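Local coordinates for protein Lys-gingipain catalytic subunit (Porphyromonas gingivalis, PDB 6I9A) that cleaves proteins after lysine as a secreted cysteine endopeptidase of Porphyromonas gingivalis, hydrolysing haemoglobin, collagen and immunoglobulins among other proteins, at residues 69-73 with 74-78; 101-104 with 105-109; 127-130 with 131-135. All blocks are in the same frame, centred on the assembly; numbering follows the deposited sequence.

Contact 1: residues 69-73 with 74-78; sequences DGLAA and SAAPV
G70 and L71 meet S74 and A75 through backbone hydrogen bonds at the C-terminal end of helix 56-72. A75 N donates to G70 O at 2.8 Å, and S74 N donates to L71 O at 3.0 Å. The S74 bond to L71 lies inside the A75 bond to G70, the nested pair of a Schellman motif. S74 is the C-prime residue, with positive phi (55°), and A73 just before it is the first residue to leave helical geometry. A73 N also makes a weak bond to G70 O.

G70 has no side chain, and this matters here. The returning chain passes close, with A75 O 3.5 Å from G70 CA.

The apolar part is small. CG of L71 lies anti to its backbone N (chi1 -177°), and CD1 reaches A76 CB at 4.1 Å. The A76 methyl also rests over the L71 backbone.

One water links the last turn to the C-prime residue S74. It donates to A72 O at 2.8 Å and is hydrogen-bonded to S74 OG at 2.7 Å.

The contact lies at the surface. Beyond it, A76 and P77 pack on Y67 of helix 56-72, and V78 leads into strand 79-83, with backbone bonds to R15 and Y117.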
loop_
_atom_site.group_PDB
_atom_site.type_symbol
_atom_site.label_atom_id
_atom_site.label_comp_id
_atom_site.label_asym_id
_atom_site.label_seq_id
_atom_site.Cartn_x
_atom_site.Cartn_y
_atom_site.Cartn_z
ATOM N N ASP A 69 20.017 -3.913 13.119
ATOM C CA ASP A 69 20.809 -5.126 12.903
ATOM C C ASP A 69 20.741 -5.545 11.437
ATOM O O ASP A 69 21.760 -5.903 10.845
ATOM C CB ASP A 69 20.315 -6.282 13.784
ATOM C CG ASP A 69 20.628 -6.147 15.262
ATOM O OD1 ASP A 69 21.459 -5.278 15.619
ATOM O OD2 ASP A 69 20.041 -6.916 16.065
ATOM N N GLY A 70 19.570 -5.412 10.819
ATOM C CA GLY A 70 19.477 -5.790 9.418
ATOM C C GLY A 70 20.297 -4.866 8.534
ATOM O O GLY A 70 21.022 -5.300 7.617
ATOM N N LEU A 71 20.199 -3.560 8.789
ATOM C CA LEU A 71 20.992 -2.594 7.999
ATOM C C LEU A 71 22.522 -2.871 8.105
ATOM O O LEU A 71 23.228 -2.866 7.094
ATOM C CB LEU A 71 20.681 -1.192 8.516
ATOM C CG LEU A 71 21.392 -0.066 7.742
ATOM C CD1 LEU A 71 20.838 0.026 6.310
ATOM C CD2 LEU A 71 21.230 1.253 8.492
ATOM N N ALA A 72 22.982 -3.200 9.319
ATOM C CA ALA A 72 24.404 -3.496 9.557
ATOM C C ALA A 72 24.824 -4.714 8.739
ATOM O O ALA A 72 25.988 -4.779 8.296
ATOM C CB ALA A 72 24.634 -3.754 11.044
ATOM N N ALA A 73 23.875 -5.658 8.493
ATOM C CA ALA A 73 24.143 -6.893 7.750
ATOM C C ALA A 73 23.783 -6.767 6.258
ATOM O O ALA A 73 23.631 -7.805 5.584
ATOM C CB ALA A 73 23.394 -8.054 8.371
ATOM N N SER A 74 23.622 -5.512 5.746
ATOM C CA SER A 74 23.241 -5.245 4.330
ATOM C C SER A 74 21.925 -5.985 3.975
ATOM O O SER A 74 21.754 -6.563 2.880
ATOM C CB SER A 74 24.378 -5.647 3.374
ATOM O OG SER A 74 25.539 -4.874 3.645
ATOM N N ALA A 75 20.998 -5.981 4.930
ATOM C CA ALA A 75 19.736 -6.706 4.779
ATOM C C ALA A 75 18.640 -5.990 5.573
ATOM O O ALA A 75 17.928 -6.607 6.354
ATOM C CB ALA A 75 19.918 -8.147 5.268
ATOM N N ALA A 76 18.531 -4.679 5.394
ATOM C CA ALA A 76 17.497 -3.962 6.124
ATOM C C ALA A 76 16.099 -4.391 5.680
ATOM O O ALA A 76 15.846 -4.623 4.499
ATOM C CB ALA A 76 17.633 -2.471 5.894
ATOM N N PRO A 77 15.146 -4.504 6.613
ATOM C CA PRO A 77 13.742 -4.684 6.189
ATOM C C PRO A 77 13.326 -3.519 5.291
ATOM O O PRO A 77 13.680 -2.371 5.556
ATOM C CB PRO A 77 12.965 -4.686 7.505
ATOM C CG PRO A 77 14.008 -4.908 8.620
ATOM C CD PRO A 77 15.263 -4.325 8.078
ATOM N N VAL A 78 12.542 -3.835 4.244
ATOM C CA VAL A 78 11.883 -2.855 3.382
ATOM C C VAL A 78 10.517 -2.489 4.001
ATOM O O VAL A 78 10.166 -1.319 4.074
ATOM C CB VAL A 78 11.721 -3.478 1.961
ATOM C CG1 VAL A 78 10.873 -2.544 1.084
ATOM C CG2 VAL A 78 13.129 -3.728 1.333
HETATM O O HOH W 1 27.001 -5.627 5.795
#

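Contact 2: residues 101-104 with 105-109; sequences TDLY and YSAVD. With CA (calcium ion), chain G.
Y105, on the short, weakly bonded helix 103-106, folds back against D102 just before it. Its CB lies 3.6 Å from D102 O, the same oxygen that accepts from Y105 N at 3.1 Å. CG sits beside the backbone N (chi1 -66°), which turns the ring back along D102. CD2 then passes D102 O at 3.7 Å, and CE2 meets D102 OD1 at 3.6 Å. That oxygen lies at the ring edge, in its plane; the carboxylate and ring planes are 44° apart. The same OD1 makes a salt bridge to R120 NH2. At the tip, Y105 OH bonds to G91 N.

L103 O is gripped by A107 N at 2.9 Å and by S106 OG at 2.8 Å. The first comes nearly along the C=O axis; the second is tilted 23° from the carbonyl plane. At the start of the helix, T101 OG1 accepts from L103 N, a capping bond. Past the helix, D109 OD1 binds calcium at 2.3 Å, in a site completed by D111, F113, E115 and water.

The Y105 ring joins helix 103-106 to L80 and L82 of strand 79-83 and to I59 and K60 of helix 56-72.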
loop_
_atom_site.group_PDB
_atom_site.type_symbol
_atom_site.label_atom_id
_atom_site.label_comp_id
_atom_site.label_asym_id
_atom_site.label_seq_id
_atom_site.Cartn_x
_atom_site.Cartn_y
_atom_site.Cartn_z
ATOM N N THR A 101 -0.501 7.244 16.185
ATOM C CA THR A 101 0.351 7.064 15.019
ATOM C C THR A 101 1.166 5.813 15.207
ATOM O O THR A 101 1.536 5.418 16.326
ATOM C CB THR A 101 1.306 8.276 14.780
ATOM O OG1 THR A 101 2.019 8.130 13.551
ATOM C CG2 THR A 101 2.328 8.506 15.905
ATOM N N ASP A 102 1.515 5.244 14.048
ATOM C CA ASP A 102 2.458 4.133 13.937
ATOM C C ASP A 102 3.827 4.633 13.469
ATOM O O ASP A 102 4.754 3.835 13.318
ATOM C CB ASP A 102 1.960 3.062 12.944
ATOM C CG ASP A 102 0.839 2.220 13.486
ATOM O OD1 ASP A 102 0.733 2.120 14.723
ATOM O OD2 ASP A 102 0.060 1.643 12.657
ATOM N N LEU A 103 3.974 5.961 13.267
ATOM C CA LEU A 103 5.231 6.461 12.702
ATOM C C LEU A 103 6.442 6.026 13.498
ATOM O O LEU A 103 7.498 5.727 12.883
ATOM C CB LEU A 103 5.199 8.006 12.673
ATOM C CG LEU A 103 6.487 8.657 12.115
ATOM C CD1 LEU A 103 6.781 8.268 10.679
ATOM C CD2 LEU A 103 6.419 10.163 12.247
ATOM N N TYR A 104 6.343 6.047 14.836
ATOM C CA TYR A 104 7.563 5.839 15.633
ATOM C C TYR A 104 7.985 4.368 15.720
ATOM O O TYR A 104 9.114 4.109 16.128
ATOM C CB TYR A 104 7.402 6.513 16.983
ATOM C CG TYR A 104 7.311 8.008 16.736
ATOM C CD1 TYR A 104 6.103 8.689 16.903
ATOM C CD2 TYR A 104 8.395 8.710 16.218
ATOM C CE1 TYR A 104 5.980 10.043 16.585
ATOM C CE2 TYR A 104 8.290 10.055 15.892
ATOM C CZ TYR A 104 7.082 10.721 16.081
ATOM O OH TYR A 104 6.960 12.035 15.698
ATOM N N TYR A 105 7.170 3.449 15.230
ATOM C CA TYR A 105 7.688 2.090 15.019
ATOM C C TYR A 105 8.651 2.072 13.828
ATOM O O TYR A 105 9.642 1.337 13.845
ATOM C CB TYR A 105 6.549 1.103 14.727
ATOM C CG TYR A 105 5.614 0.891 15.910
ATOM C CD1 TYR A 105 6.108 0.523 17.166
ATOM C CD2 TYR A 105 4.237 1.059 15.770
ATOM C CE1 TYR A 105 5.245 0.343 18.253
ATOM C CE2 TYR A 105 3.366 0.887 16.848
ATOM C CZ TYR A 105 3.876 0.522 18.090
ATOM O OH TYR A 105 3.034 0.370 19.165
ATOM N N SER A 106 8.352 2.879 12.796
ATOM C CA SER A 106 9.084 2.941 11.508
ATOM C C SER A 106 10.245 3.926 11.520
ATOM O O SER A 106 11.185 3.746 10.735
ATOM C CB SER A 106 8.118 3.305 10.366
ATOM O OG SER A 106 7.704 4.661 10.304
ATOM N N ALA A 107 10.193 4.943 12.344
ATOM C CA ALA A 107 11.171 6.025 12.374
ATOM C C ALA A 107 12.213 5.628 13.373
ATOM O O ALA A 107 12.010 5.755 14.578
ATOM C CB ALA A 107 10.475 7.346 12.734
ATOM N N VAL A 108 13.330 5.119 12.866
ATOM C CA VAL A 108 14.341 4.503 13.745
ATOM C C VAL A 108 15.439 5.492 14.146
ATOM O O VAL A 108 15.796 5.582 15.332
ATOM C CB VAL A 108 14.937 3.249 13.092
ATOM C CG1 VAL A 108 15.966 2.587 14.006
ATOM C CG2 VAL A 108 13.852 2.253 12.710
ATOM N N ASP A 109 15.964 6.246 13.178
ATOM C CA ASP A 109 16.976 7.248 13.480
ATOM C C ASP A 109 16.246 8.537 13.915
ATOM O O ASP A 109 15.031 8.513 14.203
ATOM C CB ASP A 109 18.004 7.422 12.356
ATOM C CG ASP A 109 17.469 7.721 10.979
ATOM O OD1 ASP A 109 16.413 8.323 10.878
ATOM O OD2 ASP A 109 18.131 7.345 10.011
HETATM CA CA CA G . 14.443 8.200 9.697
HETATM O O HOH W 2 10.982 6.503 16.859
HETATM O O HOH W 3 13.519 8.333 11.938
HETATM O O HOH W 4 15.388 9.198 7.744
#

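Contact 3: residues 127-130 with 131-135; sequences EELT and NIIDK
L129 and I133 meet one turn apart on helix 126-141, in regular alpha-helical i to i+4 spacing. CG of L129 touches I133 CD1 at 3.7 Å, and the two side chains slant across each other. I133 holds CG1 beside its backbone N (chi1 -68°), which sends CD1 back toward L129. Beneath them, I133 N donates to L129 O at 2.9 Å, with an N-H...O angle of 171°. The same i to i+4 bonding joins N131 N to E127 O, I132 N to E128 O and D134 N to T130 O.

T130 and D134 lie side by side and point the same way. The T130 methyl CG2 is 3.5 Å from D134 OD2.

The next shell holds these groups in place. L129 packs on A27 and L28 and I133 on W31, all of helix 25-37, while L129 and I132 touch M121 of strand 117-121. Away from this apolar side, E128 OE1 accepts from S124 OG, and K135 NZ bonds to the carbonyls of T266, V268, K271 and A273.

The N131 amide has both ends occupied: ND2 bonds to R267 O, and OD1 accepts from K269 NZ. Its CG sits 3.2 Å from E127 O.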
loop_
_atom_site.group_PDB
_atom_site.type_symbol
_atom_site.label_atom_id
_atom_site.label_comp_id
_atom_site.label_asym_id
_atom_site.label_seq_id
_atom_site.Cartn_x
_atom_site.Cartn_y
_atom_site.Cartn_z
ATOM N N GLU A 127 -11.059 -13.955 12.163
ATOM C CA GLU A 127 -11.959 -13.950 11.010
ATOM C C GLU A 127 -11.826 -12.625 10.216
ATOM O O GLU A 127 -11.803 -12.649 8.977
ATOM C CB GLU A 127 -13.409 -14.179 11.493
ATOM C CG GLU A 127 -13.608 -15.595 12.047
ATOM C CD GLU A 127 -13.033 -15.961 13.415
ATOM O OE1 GLU A 127 -12.795 -15.073 14.276
ATOM O OE2 GLU A 127 -12.832 -17.181 13.625
ATOM N N GLU A 128 -11.726 -11.486 10.924
ATOM C CA GLU A 128 -11.547 -10.218 10.212
ATOM C C GLU A 128 -10.202 -10.171 9.512
ATOM O O GLU A 128 -10.100 -9.627 8.421
ATOM C CB GLU A 128 -11.661 -9.014 11.141
ATOM C CG GLU A 128 -13.106 -8.759 11.527
ATOM C CD GLU A 128 -13.269 -7.621 12.476
ATOM O OE1 GLU A 128 -12.254 -7.144 13.031
ATOM O OE2 GLU A 128 -14.430 -7.199 12.659
ATOM N N LEU A 129 -9.153 -10.726 10.128
ATOM C CA LEU A 129 -7.861 -10.773 9.436
ATOM C C LEU A 129 -7.957 -11.626 8.171
ATOM O O LEU A 129 -7.468 -11.225 7.115
ATOM C CB LEU A 129 -6.739 -11.282 10.363
ATOM C CG LEU A 129 -5.379 -11.316 9.699
ATOM C CD1 LEU A 129 -4.893 -9.939 9.249
ATOM C CD2 LEU A 129 -4.359 -11.942 10.624
ATOM N N THR A 130 -8.642 -12.789 8.266
ATOM C CA THR A 130 -8.852 -13.598 7.079
ATOM C C THR A 130 -9.599 -12.822 6.009
ATOM O O THR A 130 -9.299 -12.969 4.815
ATOM C CB THR A 130 -9.595 -14.859 7.484
ATOM O OG1 THR A 130 -8.704 -15.607 8.327
ATOM C CG2 THR A 130 -10.031 -15.704 6.271
ATOM N N ASN A 131 -10.574 -11.983 6.410
ATOM C CA ASN A 131 -11.308 -11.201 5.413
ATOM C C ASN A 131 -10.355 -10.336 4.609
ATOM O O ASN A 131 -10.468 -10.190 3.393
ATOM C CB ASN A 131 -12.313 -10.308 6.091
ATOM C CG ASN A 131 -13.458 -11.043 6.697
ATOM O OD1 ASN A 131 -13.680 -12.239 6.414
ATOM N ND2 ASN A 131 -14.235 -10.380 7.547
ATOM N N ILE A 132 -9.422 -9.666 5.315
ATOM C CA ILE A 132 -8.467 -8.791 4.613
ATOM C C ILE A 132 -7.602 -9.622 3.697
ATOM O O ILE A 132 -7.384 -9.280 2.529
ATOM C CB ILE A 132 -7.571 -8.038 5.618
ATOM C CG1 ILE A 132 -8.406 -7.208 6.611
ATOM C CG2 ILE A 132 -6.547 -7.154 4.851
ATOM C CD1 ILE A 132 -7.574 -6.581 7.738
ATOM N N ILE A 133 -7.040 -10.723 4.268
ATOM C CA ILE A 133 -6.111 -11.556 3.487
ATOM C C ILE A 133 -6.759 -12.110 2.241
ATOM O O ILE A 133 -6.131 -12.160 1.178
ATOM C CB ILE A 133 -5.596 -12.693 4.407
ATOM C CG1 ILE A 133 -4.710 -12.091 5.484
ATOM C CG2 ILE A 133 -4.863 -13.793 3.585
ATOM C CD1 ILE A 133 -4.376 -13.072 6.613
ATOM N N ASP A 134 -8.031 -12.567 2.344
ATOM C CA ASP A 134 -8.659 -13.167 1.144
ATOM C C ASP A 134 -8.771 -12.158 0.007
ATOM O O ASP A 134 -8.641 -12.486 -1.185
ATOM C CB ASP A 134 -10.025 -13.705 1.509
ATOM C CG ASP A 134 -9.967 -14.954 2.370
ATOM O OD1 ASP A 134 -8.893 -15.621 2.422
ATOM O OD2 ASP A 134 -11.002 -15.298 2.973
ATOM N N LYS A 135 -9.022 -10.881 0.345
ATOM C CA LYS A 135 -9.094 -9.844 -0.701
ATOM C C LYS A 135 -7.733 -9.589 -1.308
ATOM O O LYS A 135 -7.570 -9.443 -2.515
ATOM C CB LYS A 135 -9.688 -8.555 -0.130
ATOM C CG LYS A 135 -11.192 -8.754 0.229
ATOM C CD LYS A 135 -11.856 -7.463 0.739
ATOM C CE LYS A 135 -11.487 -7.182 2.160
ATOM N NZ LYS A 135 -12.180 -5.940 2.663
#

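All three contacts lie in the C25 peptidase range and are local and in series; none nests in or crosses another. Each is one continuous stretch, so none closes a long loop. Contact 1 ends helix 56-72 and only turns the chain toward strand 79-83. After that strand, contact 2 forms the short helix 103-106 and leads into a calcium site. Strand 117-121, an edge strand of the four-stranded parallel sheet, follows. Contact 3 then lies within helix 126-141, which packs on that strand and on helix 25-37. Contacts 1 and 2 are about 7 Å apart at their nearest atoms, and V108 touches H64 and N68 of helix 56-72. Contact 3 is more distant, its centre about 25 Å from that of contact 2.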